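Local structure of endonuclease and methylase LlaGI (Lactococcus lactis, 5FFJ) at residues H735-F746 with V846-P856; L876-V885 with M896-W906. The protein probably methylates DNA and, in its full-length form, cleaves it as a Type ISP restriction-modification enzyme, joining a helicase-like ATPase, a methyltransferase and a DNA-recognition domain in one chain. All coordinates share one frame; numbering follows the deposited sequence.

Interaction 1 (H735-F746 with V846-P856); sequences HILDPFTGTGTF and VPITAIIGNPP. With nucleotides of chain B.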
loop_
_atom_site.group_PDB
_atom_site.type_symbol
_atom_site.label_atom_id
_atom_site.label_comp_id
_atom_site.label_asym_id
_atom_site.label_seq_id
_atom_site.Cartn_x
_atom_site.Cartn_y
_atom_site.Cartn_z
ATOM N N HIS A 735 5.628 -8.697 34.141
ATOM C CA HIS A 735 6.277 -8.821 32.843
ATOM C C HIS A 735 5.418 -8.217 31.734
ATOM O O HIS A 735 4.196 -8.383 31.713
ATOM C CB HIS A 735 6.586 -10.292 32.548
ATOM C CG HIS A 735 7.806 -10.801 33.248
ATOM N ND1 HIS A 735 8.929 -11.230 32.564
ATOM C CD2 HIS A 735 8.092 -10.959 34.561
ATOM C CE1 HIS A 735 9.843 -11.626 33.426
ATOM N NE2 HIS A 735 9.363 -11.472 34.647
ATOM N N ILE A 736 6.087 -7.528 30.812
ATOM C CA ILE A 736 5.432 -6.753 29.766
ATOM C C ILE A 736 5.842 -7.255 28.389
ATOM O O ILE A 736 7.026 -7.245 28.044
ATOM C CB ILE A 736 5.774 -5.252 29.897
ATOM C CG1 ILE A 736 5.107 -4.687 31.156
ATOM C CG2 ILE A 736 5.346 -4.482 28.640
ATOM C CD1 ILE A 736 5.260 -3.196 31.355
ATOM N N LEU A 737 4.855 -7.676 27.602
ATOM C CA LEU A 737 5.094 -8.136 26.239
ATOM C C LEU A 737 4.500 -7.160 25.232
ATOM O O LEU A 737 3.384 -6.664 25.405
ATOM C CB LEU A 737 4.506 -9.536 26.018
ATOM C CG LEU A 737 4.770 -10.162 24.640
ATOM C CD1 LEU A 737 6.263 -10.243 24.359
ATOM C CD2 LEU A 737 4.143 -11.547 24.523
ATOM N N ASP A 738 5.276 -6.873 24.191
ATOM C CA ASP A 738 4.817 -6.091 23.053
ATOM C C ASP A 738 4.853 -6.999 21.811
ATOM O O ASP A 738 5.848 -7.013 21.084
ATOM C CB ASP A 738 5.689 -4.832 22.885
ATOM C CG ASP A 738 5.269 -3.966 21.707
ATOM O OD1 ASP A 738 4.214 -4.241 21.100
ATOM O OD2 ASP A 738 5.991 -2.991 21.403
ATOM N N PRO A 739 3.769 -7.771 21.574
ATOM C CA PRO A 739 3.769 -8.833 20.555
ATOM C C PRO A 739 4.007 -8.354 19.128
ATOM O O PRO A 739 4.360 -9.167 18.275
ATOM C CB PRO A 739 2.366 -9.441 20.668
ATOM C CG PRO A 739 1.847 -9.008 21.979
ATOM C CD PRO A 739 2.455 -7.668 22.233
ATOM N N PHE A 740 3.784 -7.070 18.867
ATOM C CA PHE A 740 3.990 -6.509 17.535
ATOM C C PHE A 740 4.760 -5.198 17.660
ATOM O O PHE A 740 4.228 -4.109 17.436
ATOM C CB PHE A 740 2.643 -6.320 16.838
ATOM C CG PHE A 740 1.640 -7.386 17.193
ATOM C CD1 PHE A 740 0.741 -7.188 18.230
ATOM C CD2 PHE A 740 1.623 -8.597 16.519
ATOM C CE1 PHE A 740 -0.175 -8.162 18.567
ATOM C CE2 PHE A 740 0.712 -9.580 16.858
ATOM C CZ PHE A 740 -0.188 -9.362 17.884
ATOM N N THR A 741 6.029 -5.339 18.030
ATOM C CA THR A 741 6.863 -4.221 18.435
ATOM C C THR A 741 6.992 -3.138 17.361
ATOM O O THR A 741 7.102 -1.954 17.682
ATOM C CB THR A 741 8.273 -4.726 18.836
ATOM O OG1 THR A 741 8.956 -3.714 19.582
ATOM C CG2 THR A 741 9.105 -5.128 17.622
ATOM N N GLY A 742 6.958 -3.539 16.094
ATOM C CA GLY A 742 7.230 -2.618 15.005
ATOM C C GLY A 742 8.604 -1.997 15.163
ATOM O O GLY A 742 9.617 -2.645 14.907
ATOM N N THR A 743 8.634 -0.738 15.595
ATOM C CA THR A 743 9.887 -0.033 15.852
ATOM C C THR A 743 10.179 0.063 17.353
ATOM O O THR A 743 11.113 0.751 17.767
ATOM C CB THR A 743 9.862 1.387 15.247
ATOM O OG1 THR A 743 8.804 2.148 15.841
ATOM C CG2 THR A 743 9.655 1.319 13.740
ATOM N N GLY A 744 9.376 -0.622 18.162
ATOM C CA GLY A 744 9.584 -0.656 19.599
ATOM C C GLY A 744 9.115 0.620 20.274
ATOM O O GLY A 744 9.512 0.921 21.403
ATOM N N THR A 745 8.272 1.378 19.572
ATOM C CA THR A 745 7.677 2.607 20.111
ATOM C C THR A 745 7.027 2.377 21.473
ATOM O O THR A 745 7.104 3.231 22.356
ATOM C CB THR A 745 6.603 3.203 19.149
ATOM O OG1 THR A 745 7.222 3.603 17.921
ATOM C CG2 THR A 745 5.896 4.417 19.771
ATOM N N PHE A 746 6.388 1.224 21.637
ATOM C CA PHE A 746 5.682 0.904 22.874
ATOM C C PHE A 746 6.631 0.465 23.990
ATOM O O PHE A 746 6.196 0.205 25.112
ATOM C CB PHE A 746 4.639 -0.183 22.613
ATOM C CG PHE A 746 3.392 0.322 21.955
ATOM C CD1 PHE A 746 2.330 0.773 22.722
ATOM C CD2 PHE A 746 3.274 0.343 20.573
ATOM C CE1 PHE A 746 1.174 1.239 22.128
ATOM C CE2 PHE A 746 2.118 0.807 19.969
ATOM C CZ PHE A 746 1.066 1.259 20.750
ATOM N N VAL A 846 7.337 -17.250 31.202
ATOM C CA VAL A 846 7.011 -16.055 31.974
ATOM C C VAL A 846 5.501 -15.896 32.136
ATOM O O VAL A 846 4.756 -16.038 31.165
ATOM C CB VAL A 846 7.586 -14.788 31.305
ATOM C CG1 VAL A 846 6.951 -13.522 31.869
ATOM C CG2 VAL A 846 9.094 -14.747 31.470
ATOM N N PRO A 847 5.043 -15.605 33.365
ATOM C CA PRO A 847 3.643 -15.211 33.534
ATOM C C PRO A 847 3.452 -13.739 33.178
ATOM O O PRO A 847 3.516 -12.873 34.051
ATOM C CB PRO A 847 3.383 -15.476 35.018
ATOM C CG PRO A 847 4.705 -15.258 35.661
ATOM C CD PRO A 847 5.740 -15.713 34.660
ATOM N N ILE A 848 3.236 -13.468 31.894
ATOM C CA ILE A 848 3.085 -12.102 31.401
ATOM C C ILE A 848 1.868 -11.406 31.996
ATOM O O ILE A 848 0.731 -11.825 31.783
ATOM C CB ILE A 848 2.970 -12.080 29.869
ATOM C CG1 ILE A 848 4.307 -12.478 29.242
ATOM C CG2 ILE A 848 2.554 -10.690 29.382
ATOM C CD1 ILE A 848 4.218 -12.818 27.773
ATOM N N THR A 849 2.122 -10.312 32.706
ATOM C CA THR A 849 1.089 -9.612 33.457
ATOM C C THR A 849 0.463 -8.493 32.629
ATOM O O THR A 849 -0.645 -8.039 32.920
ATOM C CB THR A 849 1.662 -9.018 34.762
ATOM O OG1 THR A 849 2.547 -9.963 35.374
ATOM C CG2 THR A 849 0.549 -8.663 35.738
ATOM N N ALA A 850 1.178 -8.054 31.598
ATOM C CA ALA A 850 0.697 -6.972 30.746
ATOM C C ALA A 850 1.102 -7.173 29.288
ATOM O O ALA A 850 2.276 -7.389 28.984
ATOM C CB ALA A 850 1.216 -5.642 31.252
ATOM N N ILE A 851 0.119 -7.104 28.394
ATOM C CA ILE A 851 0.373 -7.137 26.958
ATOM C C ILE A 851 -0.014 -5.779 26.377
ATOM O O ILE A 851 -1.095 -5.259 26.652
ATOM C CB ILE A 851 -0.396 -8.278 26.264
ATOM C CG1 ILE A 851 -0.043 -9.612 26.935
ATOM C CG2 ILE A 851 -0.060 -8.319 24.774
ATOM C CD1 ILE A 851 -0.667 -10.836 26.295
ATOM N N ILE A 852 0.886 -5.216 25.576
ATOM C CA ILE A 852 0.799 -3.824 25.157
ATOM C C ILE A 852 1.189 -3.672 23.690
ATOM O O ILE A 852 2.041 -4.408 23.199
ATOM C CB ILE A 852 1.711 -2.940 26.055
ATOM C CG1 ILE A 852 0.894 -2.329 27.197
ATOM C CG2 ILE A 852 2.422 -1.843 25.248
ATOM C CD1 ILE A 852 1.733 -1.640 28.261
ATOM N N GLY A 853 0.564 -2.726 22.992
ATOM C CA GLY A 853 1.003 -2.377 21.652
ATOM C C GLY A 853 -0.076 -2.012 20.652
ATOM O O GLY A 853 -1.216 -1.704 21.008
ATOM N N ASN A 854 0.320 -2.037 19.383
ATOM C CA ASN A 854 -0.565 -1.757 18.264
ATOM C C ASN A 854 -0.650 -2.990 17.371
ATOM O O ASN A 854 0.147 -3.138 16.441
ATOM C CB ASN A 854 -0.058 -0.548 17.471
ATOM C CG ASN A 854 -1.038 -0.090 16.406
ATOM O OD1 ASN A 854 -1.965 -0.810 16.037
ATOM N ND2 ASN A 854 -0.831 1.120 15.904
ATOM N N PRO A 855 -1.608 -3.889 17.653
ATOM C CA PRO A 855 -1.700 -5.116 16.858
ATOM C C PRO A 855 -2.067 -4.835 15.405
ATOM O O PRO A 855 -2.657 -3.796 15.122
ATOM C CB PRO A 855 -2.800 -5.913 17.563
ATOM C CG PRO A 855 -3.614 -4.892 18.273
ATOM C CD PRO A 855 -2.656 -3.824 18.687
ATOM N N PRO A 856 -1.713 -5.748 14.491
ATOM C CA PRO A 856 -1.984 -5.546 13.063
ATOM C C PRO A 856 -3.475 -5.570 12.728
ATOM O O PRO A 856 -4.234 -6.285 13.384
ATOM C CB PRO A 856 -1.257 -6.722 12.401
ATOM C CG PRO A 856 -1.185 -7.769 13.454
ATOM C CD PRO A 856 -1.043 -7.034 14.752
ATOM P P DA B 11 -8.367 -3.793 6.245
ATOM O OP1 DA B 11 -7.406 -4.194 5.193
ATOM O OP2 DA B 11 -8.520 -4.627 7.460
ATOM O "O5'" DA B 11 -8.015 -2.296 6.691
ATOM C "C5'" DA B 11 -7.014 -2.057 7.670
ATOM C "C4'" DA B 11 -6.431 -0.666 7.512
ATOM O "O4'" DA B 11 -5.634 -0.331 8.682
ATOM C "C3'" DA B 11 -5.482 -0.502 6.335
ATOM O "O3'" DA B 11 -5.433 0.860 5.894
ATOM C "C2'" DA B 11 -4.167 -0.950 6.954
ATOM C "C1'" DA B 11 -4.258 -0.289 8.326
ATOM N N9 DA B 11 -3.490 -0.936 9.388
ATOM C C8 DA B 11 -3.044 -2.228 9.436
ATOM N N7 DA B 11 -2.395 -2.522 10.539
ATOM C C5 DA B 11 -2.428 -1.346 11.268
ATOM C C6 DA B 11 -1.916 -0.996 12.533
ATOM N N6 DA B 11 -1.241 -1.844 13.313
ATOM N N1 DA B 11 -2.124 0.264 12.965
ATOM C C2 DA B 11 -2.799 1.111 12.181
ATOM N N3 DA B 11 -3.325 0.896 10.979
ATOM C C4 DA B 11 -3.102 -0.362 10.576
#
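Phe746 lays the face of its ring over Gly853, whose CA stands 3.4 Å from the ring centroid and 4° off the normal, a CH-pi contact. CG lies beside the backbone N (chi1 -78°), which swings the ring over the end of strand 850-853. Ile852 CG2 packs at CD1 and Asn854 CB at CE2, both 3.6 Å away. With an alanine here, Gly853 would probably lose its cover and the loop at Asn854 would be freer to shift. Phe740 is gripped differently: Pro856 CD sits over one face, 3.6 Å from the centroid, Pro739 CB lies on the other, and Pro855 CB crosses obliquely at CE1. Behind them the strands run parallel, with Leu737 N hydrogen-bonded to Ala850 O and Ile852 N to Leu737 O, while His735 O accepts from both Thr849 N and Ala850 N. Segment 735-746 carries the FxGxG signature, and 846-856 ends in the Asn-Pro-Pro that begins the NPPY motif of N6-adenine methyltransferases. Pro855 O comes within 3.0 Å of N6 of DA11 of chain B, consistent with a target adenine in its pocket. Backbone bonds align the strands, while Phe740 and Phe746 hold the Asn-Pro-Pro main chain, its Pro855 carbonyl turned toward the base's amino group.

Interaction 2 (L876-V885 with M896-W906); sequences LFKSIADSYV and MYDSYVLSIRW. With nucleotides of chain C.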
loop_
_atom_site.group_PDB
_atom_site.type_symbol
_atom_site.label_atom_id
_atom_site.label_comp_id
_atom_site.label_asym_id
_atom_site.label_seq_id
_atom_site.Cartn_x
_atom_site.Cartn_y
_atom_site.Cartn_z
ATOM N N LEU A 876 -5.107 -21.224 16.457
ATOM C CA LEU A 876 -5.653 -19.954 16.928
ATOM C C LEU A 876 -7.055 -19.719 16.370
ATOM O O LEU A 876 -7.913 -19.154 17.050
ATOM C CB LEU A 876 -4.732 -18.794 16.545
ATOM C CG LEU A 876 -5.209 -17.394 16.951
ATOM C CD1 LEU A 876 -5.353 -17.268 18.461
ATOM C CD2 LEU A 876 -4.258 -16.337 16.418
ATOM N N PHE A 877 -7.280 -20.142 15.130
ATOM C CA PHE A 877 -8.609 -20.078 14.530
ATOM C C PHE A 877 -9.603 -20.865 15.374
ATOM O O PHE A 877 -10.732 -20.428 15.598
ATOM C CB PHE A 877 -8.599 -20.631 13.103
ATOM C CG PHE A 877 -8.014 -19.697 12.074
ATOM C CD1 PHE A 877 -7.457 -18.479 12.437
ATOM C CD2 PHE A 877 -8.030 -20.044 10.734
ATOM C CE1 PHE A 877 -6.925 -17.633 11.479
ATOM C CE2 PHE A 877 -7.501 -19.203 9.774
ATOM C CZ PHE A 877 -6.949 -17.997 10.146
ATOM N N LYS A 878 -9.176 -22.037 15.832
ATOM C CA LYS A 878 -10.033 -22.897 16.637
ATOM C C LYS A 878 -10.388 -22.212 17.950
ATOM O O LYS A 878 -11.493 -22.377 18.467
ATOM C CB LYS A 878 -9.348 -24.238 16.904
ATOM C CG LYS A 878 -10.222 -25.261 17.615
ATOM C CD LYS A 878 -11.393 -25.704 16.746
ATOM C CE LYS A 878 -12.313 -26.661 17.488
ATOM N NZ LYS A 878 -11.570 -27.788 18.116
ATOM N N SER A 879 -9.445 -21.443 18.485
ATOM C CA SER A 879 -9.693 -20.674 19.697
ATOM C C SER A 879 -10.747 -19.608 19.419
ATOM O O SER A 879 -11.698 -19.447 20.184
ATOM C CB SER A 879 -8.405 -20.029 20.204
ATOM O OG SER A 879 -8.579 -19.526 21.518
ATOM N N ILE A 880 -10.564 -18.880 18.319
ATOM C CA ILE A 880 -11.555 -17.919 17.852
ATOM C C ILE A 880 -12.898 -18.607 17.635
ATOM O O ILE A 880 -13.947 -18.094 18.025
ATOM C CB ILE A 880 -11.116 -17.250 16.525
ATOM C CG1 ILE A 880 -9.866 -16.389 16.733
ATOM C CG2 ILE A 880 -12.249 -16.417 15.931
ATOM C CD1 ILE A 880 -10.110 -15.080 17.463
ATOM N N ALA A 881 -12.847 -19.775 17.002
ATOM C CA ALA A 881 -14.048 -20.510 16.621
ATOM C C ALA A 881 -14.871 -20.952 17.829
ATOM O O ALA A 881 -16.099 -20.902 17.800
ATOM C CB ALA A 881 -13.669 -21.714 15.783
ATOM N N ASP A 882 -14.189 -21.383 18.886
ATOM C CA ASP A 882 -14.862 -21.899 20.075
ATOM C C ASP A 882 -15.346 -20.782 20.998
ATOM O O ASP A 882 -16.214 -21.005 21.846
ATOM C CB ASP A 882 -13.929 -22.838 20.846
ATOM C CG ASP A 882 -13.578 -24.090 20.060
ATOM O OD1 ASP A 882 -14.450 -24.606 19.328
ATOM O OD2 ASP A 882 -12.425 -24.559 20.177
ATOM N N SER A 883 -14.787 -19.587 20.833
ATOM C CA SER A 883 -15.120 -18.454 21.692
ATOM C C SER A 883 -15.998 -17.426 20.984
ATOM O O SER A 883 -17.213 -17.397 21.174
ATOM C CB SER A 883 -13.841 -17.777 22.194
ATOM O OG SER A 883 -13.007 -17.392 21.115
ATOM N N TYR A 884 -15.369 -16.586 20.168
ATOM C CA TYR A 884 -16.049 -15.452 19.553
ATOM C C TYR A 884 -17.122 -15.890 18.559
ATOM O O TYR A 884 -18.250 -15.398 18.595
ATOM C CB TYR A 884 -15.032 -14.550 18.853
ATOM C CG TYR A 884 -13.905 -14.071 19.747
ATOM C CD1 TYR A 884 -14.080 -13.953 21.121
ATOM C CD2 TYR A 884 -12.668 -13.736 19.214
ATOM C CE1 TYR A 884 -13.051 -13.516 21.937
ATOM C CE2 TYR A 884 -11.635 -13.298 20.021
ATOM C CZ TYR A 884 -11.831 -13.189 21.380
ATOM O OH TYR A 884 -10.799 -12.751 22.179
ATOM N N VAL A 885 -16.768 -16.815 17.674
ATOM C CA VAL A 885 -17.684 -17.261 16.631
ATOM C C VAL A 885 -18.861 -18.037 17.214
ATOM O O VAL A 885 -19.993 -17.908 16.751
ATOM C CB VAL A 885 -16.962 -18.141 15.599
ATOM C CG1 VAL A 885 -17.930 -18.609 14.523
ATOM C CG2 VAL A 885 -15.800 -17.379 14.978
ATOM N N MET A 896 -14.256 -11.714 12.586
ATOM C CA MET A 896 -13.732 -12.341 13.795
ATOM C C MET A 896 -12.355 -12.960 13.565
ATOM O O MET A 896 -11.639 -13.258 14.522
ATOM C CB MET A 896 -14.700 -13.405 14.303
ATOM C CG MET A 896 -16.045 -12.858 14.764
ATOM S SD MET A 896 -15.921 -11.743 16.178
ATOM C CE MET A 896 -15.972 -10.143 15.366
ATOM N N TYR A 897 -11.988 -13.152 12.301
ATOM C CA TYR A 897 -10.659 -13.647 11.957
ATOM C C TYR A 897 -9.759 -12.511 11.469
ATOM O O TYR A 897 -8.699 -12.749 10.889
ATOM C CB TYR A 897 -10.756 -14.746 10.898
ATOM C CG TYR A 897 -11.412 -16.003 11.412
ATOM C CD1 TYR A 897 -12.793 -16.142 11.404
ATOM C CD2 TYR A 897 -10.651 -17.049 11.916
ATOM C CE1 TYR A 897 -13.397 -17.287 11.878
ATOM C CE2 TYR A 897 -11.245 -18.197 12.391
ATOM C CZ TYR A 897 -12.618 -18.311 12.370
ATOM O OH TYR A 897 -13.216 -19.455 12.843
ATOM N N ASP A 898 -10.187 -11.275 11.707
ATOM C CA ASP A 898 -9.345 -10.114 11.444
ATOM C C ASP A 898 -8.146 -10.170 12.380
ATOM O O ASP A 898 -8.276 -10.567 13.539
ATOM C CB ASP A 898 -10.131 -8.813 11.638
ATOM C CG ASP A 898 -9.373 -7.582 11.159
ATOM O OD1 ASP A 898 -8.142 -7.505 11.357
ATOM O OD2 ASP A 898 -10.020 -6.682 10.582
ATOM N N SER A 899 -6.984 -9.770 11.871
ATOM C CA SER A 899 -5.733 -9.847 12.623
ATOM C C SER A 899 -5.828 -9.204 14.004
ATOM O O SER A 899 -5.224 -9.686 14.960
ATOM C CB SER A 899 -4.604 -9.182 11.833
ATOM O OG SER A 899 -4.362 -9.865 10.615
ATOM N N TYR A 900 -6.588 -8.118 14.110
ATOM C CA TYR A 900 -6.692 -7.403 15.375
ATOM C C TYR A 900 -7.551 -8.189 16.360
ATOM O O TYR A 900 -7.387 -8.066 17.571
ATOM C CB TYR A 900 -7.256 -5.992 15.154
ATOM C CG TYR A 900 -8.760 -5.867 15.275
ATOM C CD1 TYR A 900 -9.358 -5.620 16.505
ATOM C CD2 TYR A 900 -9.580 -5.966 14.157
ATOM C CE1 TYR A 900 -10.726 -5.495 16.623
ATOM C CE2 TYR A 900 -10.953 -5.841 14.265
ATOM C CZ TYR A 900 -11.519 -5.604 15.502
ATOM O OH TYR A 900 -12.883 -5.476 15.623
ATOM N N VAL A 901 -8.461 -9.005 15.837
ATOM C CA VAL A 901 -9.289 -9.864 16.678
ATOM C C VAL A 901 -8.499 -11.109 17.072
ATOM O O VAL A 901 -8.684 -11.657 18.158
ATOM C CB VAL A 901 -10.590 -10.279 15.970
ATOM C CG1 VAL A 901 -11.511 -11.010 16.937
ATOM C CG2 VAL A 901 -11.295 -9.059 15.402
ATOM N N LEU A 902 -7.622 -11.554 16.176
ATOM C CA LEU A 902 -6.690 -12.628 16.492
ATOM C C LEU A 902 -5.743 -12.181 17.600
ATOM O O LEU A 902 -5.437 -12.945 18.517
ATOM C CB LEU A 902 -5.887 -13.039 15.255
ATOM C CG LEU A 902 -6.666 -13.573 14.052
ATOM C CD1 LEU A 902 -5.713 -13.909 12.909
ATOM C CD2 LEU A 902 -7.494 -14.787 14.431
ATOM N N SER A 903 -5.285 -10.936 17.508
ATOM C CA SER A 903 -4.356 -10.380 18.484
ATOM C C SER A 903 -4.964 -10.346 19.881
ATOM O O SER A 903 -4.296 -10.669 20.863
ATOM C CB SER A 903 -3.929 -8.972 18.070
ATOM O OG SER A 903 -3.219 -8.995 16.845
ATOM N N ILE A 904 -6.230 -9.949 19.970
ATOM C CA ILE A 904 -6.926 -9.929 21.251
ATOM C C ILE A 904 -7.078 -11.353 21.775
ATOM O O ILE A 904 -6.914 -11.601 22.969
ATOM C CB ILE A 904 -8.315 -9.263 21.137
ATOM C CG1 ILE A 904 -8.163 -7.788 20.759
ATOM C CG2 ILE A 904 -9.085 -9.387 22.457
ATOM C CD1 ILE A 904 -9.468 -7.097 20.412
ATOM N N ARG A 905 -7.393 -12.281 20.878
ATOM C CA ARG A 905 -7.530 -13.686 21.241
ATOM C C ARG A 905 -6.207 -14.234 21.764
ATOM O O ARG A 905 -6.130 -14.726 22.890
ATOM C CB ARG A 905 -8.004 -14.506 20.038
ATOM C CG ARG A 905 -8.177 -16.005 20.298
ATOM C CD ARG A 905 -9.373 -16.291 21.192
ATOM N NE ARG A 905 -9.077 -16.080 22.606
ATOM C CZ ARG A 905 -10.000 -15.964 23.556
ATOM N NH1 ARG A 905 -11.291 -16.025 23.251
ATOM N NH2 ARG A 905 -9.633 -15.778 24.815
ATOM N N TRP A 906 -5.174 -14.143 20.933
ATOM C CA TRP A 906 -3.851 -14.655 21.275
ATOM C C TRP A 906 -3.328 -14.042 22.569
ATOM O O TRP A 906 -2.671 -14.714 23.364
ATOM C CB TRP A 906 -2.869 -14.380 20.136
ATOM C CG TRP A 906 -1.515 -14.972 20.353
ATOM C CD1 TRP A 906 -1.046 -16.149 19.851
ATOM C CD2 TRP A 906 -0.449 -14.414 21.132
ATOM N NE1 TRP A 906 0.246 -16.360 20.266
ATOM C CE2 TRP A 906 0.635 -15.309 21.054
ATOM C CE3 TRP A 906 -0.307 -13.245 21.885
ATOM C CZ2 TRP A 906 1.846 -15.072 21.702
ATOM C CZ3 TRP A 906 0.896 -13.013 22.528
ATOM C CH2 TRP A 906 1.955 -13.921 22.432
ATOM P P DG C 20 -15.210 -20.445 10.297
ATOM O OP1 DG C 20 -15.233 -20.260 11.766
ATOM O OP2 DG C 20 -14.207 -21.344 9.683
ATOM O "O5'" DG C 20 -16.672 -20.914 9.855
ATOM C "C5'" DG C 20 -17.808 -20.256 10.400
ATOM C "C4'" DG C 20 -19.084 -20.684 9.698
ATOM O "O4'" DG C 20 -19.012 -20.325 8.286
ATOM C "C3'" DG C 20 -19.372 -22.192 9.733
ATOM O "O3'" DG C 20 -20.730 -22.424 10.085
ATOM C "C2'" DG C 20 -19.058 -22.637 8.309
ATOM C "C1'" DG C 20 -19.471 -21.414 7.519
ATOM N N9 DG C 20 -18.919 -21.334 6.166
ATOM C C8 DG C 20 -17.637 -21.621 5.761
ATOM N N7 DG C 20 -17.448 -21.456 4.477
ATOM C C5 DG C 20 -18.685 -21.033 4.003
ATOM C C6 DG C 20 -19.098 -20.695 2.690
ATOM O O6 DG C 20 -18.428 -20.702 1.646
ATOM N N1 DG C 20 -20.439 -20.317 2.652
ATOM C C2 DG C 20 -21.273 -20.273 3.748
ATOM N N2 DG C 20 -22.536 -19.885 3.526
ATOM N N3 DG C 20 -20.897 -20.587 4.978
ATOM C C4 DG C 20 -19.597 -20.955 5.031
ATOM P P DG C 19 -12.144 -17.572 4.732
ATOM O OP1 DG C 19 -10.841 -16.976 5.084
ATOM O OP2 DG C 19 -12.199 -18.697 3.771
ATOM O "O5'" DG C 19 -12.863 -18.017 6.087
ATOM C "C5'" DG C 19 -13.046 -17.064 7.133
ATOM C "C4'" DG C 19 -14.275 -17.389 7.966
ATOM O "O4'" DG C 19 -15.468 -17.031 7.221
ATOM C "C3'" DG C 19 -14.441 -18.858 8.329
ATOM O "O3'" DG C 19 -15.051 -18.995 9.622
ATOM C "C2'" DG C 19 -15.320 -19.388 7.199
ATOM C "C1'" DG C 19 -16.209 -18.188 6.878
ATOM N N9 DG C 19 -16.610 -18.071 5.471
ATOM C C8 DG C 19 -15.813 -18.214 4.358
ATOM N N7 DG C 19 -16.452 -18.026 3.233
ATOM C C5 DG C 19 -17.752 -17.728 3.624
ATOM C C6 DG C 19 -18.896 -17.428 2.843
ATOM O O6 DG C 19 -18.989 -17.366 1.607
ATOM N N1 DG C 19 -20.015 -17.187 3.639
ATOM C C2 DG C 19 -20.025 -17.226 5.013
ATOM N N2 DG C 19 -21.197 -16.963 5.608
ATOM N N3 DG C 19 -18.961 -17.504 5.755
ATOM C C4 DG C 19 -17.863 -17.743 4.997
#
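Arg905 leaves helix 899-906 with CG opposite the backbone nitrogen (chi1 180°) and then bends at chi2 and chi3, which folds it against helix 876-885 as a knob into the hole formed by Ser879, Ile880, Ser883 and Tyr884. The helices, both part of the Rossmann-like methyltransferase domain, cross almost perpendicularly, at 86°. Ile880 runs past the arginine in the opposite direction, its CD1 3.4 Å from Arg905 CB, and Leu876 CD1 touches Arg905 CG at 3.6 Å. The guanidinium has the hydroxyl of Tyr884 over one face and Ser883 OG near its edge. Its charge is met by Glu941 in helix 932-941, so the buried group ties a third helix into the packing. Ser883 OG bonds back to Ser879 O within its own helix, which widens into a pi-type turn where Val885 N reaches Ile880 O.

Around Tyr897 the packing is aromatic and aliphatic. Its CG sits beside the backbone N, anti to the carbonyl carbon, and the ring edge points at the face of Phe877 in a T-shaped pair, centroids 4.9 Å apart and planes at 83°. Ile880 CG2 lies over the tyrosine's own face, 4.1 Å from the centroid, and Leu902 CD2 fills in against Ile880 CG1 at 3.7 Å. With its ring braced in this way, Tyr897 reaches the DNA backbone: its OH donates a hydrogen bond to OP1 of DG20 of chain C, although the modelled length, 2.4 Å, is too short to be taken literally at this resolution, while CE1 lies 3.3 Å from O3' of DG19 of chain C.

Along the chain, interaction 1 opens at strand 736-738 and closes when strand 850-853 lies down beside it, 99 residues separating the two segments. The intervening chain has by then built strands 776-780 and 813-815 on the other flank. This gives the 3-2-1-4 end of the methyltransferase sheet. Interaction 2 starts only afterwards, with helix 874-885, and closes a ten-residue, non-helical loop by bringing in helix 899-910. The two contacts are therefore in series, neither nested nor crossed. They still touch: Ser903 OG packs at 3.2 Å against both Pro855 CB and Phe740 CZ, seating helix 899-910 against the NPPY loop, with helix 874-885 packed on that helix.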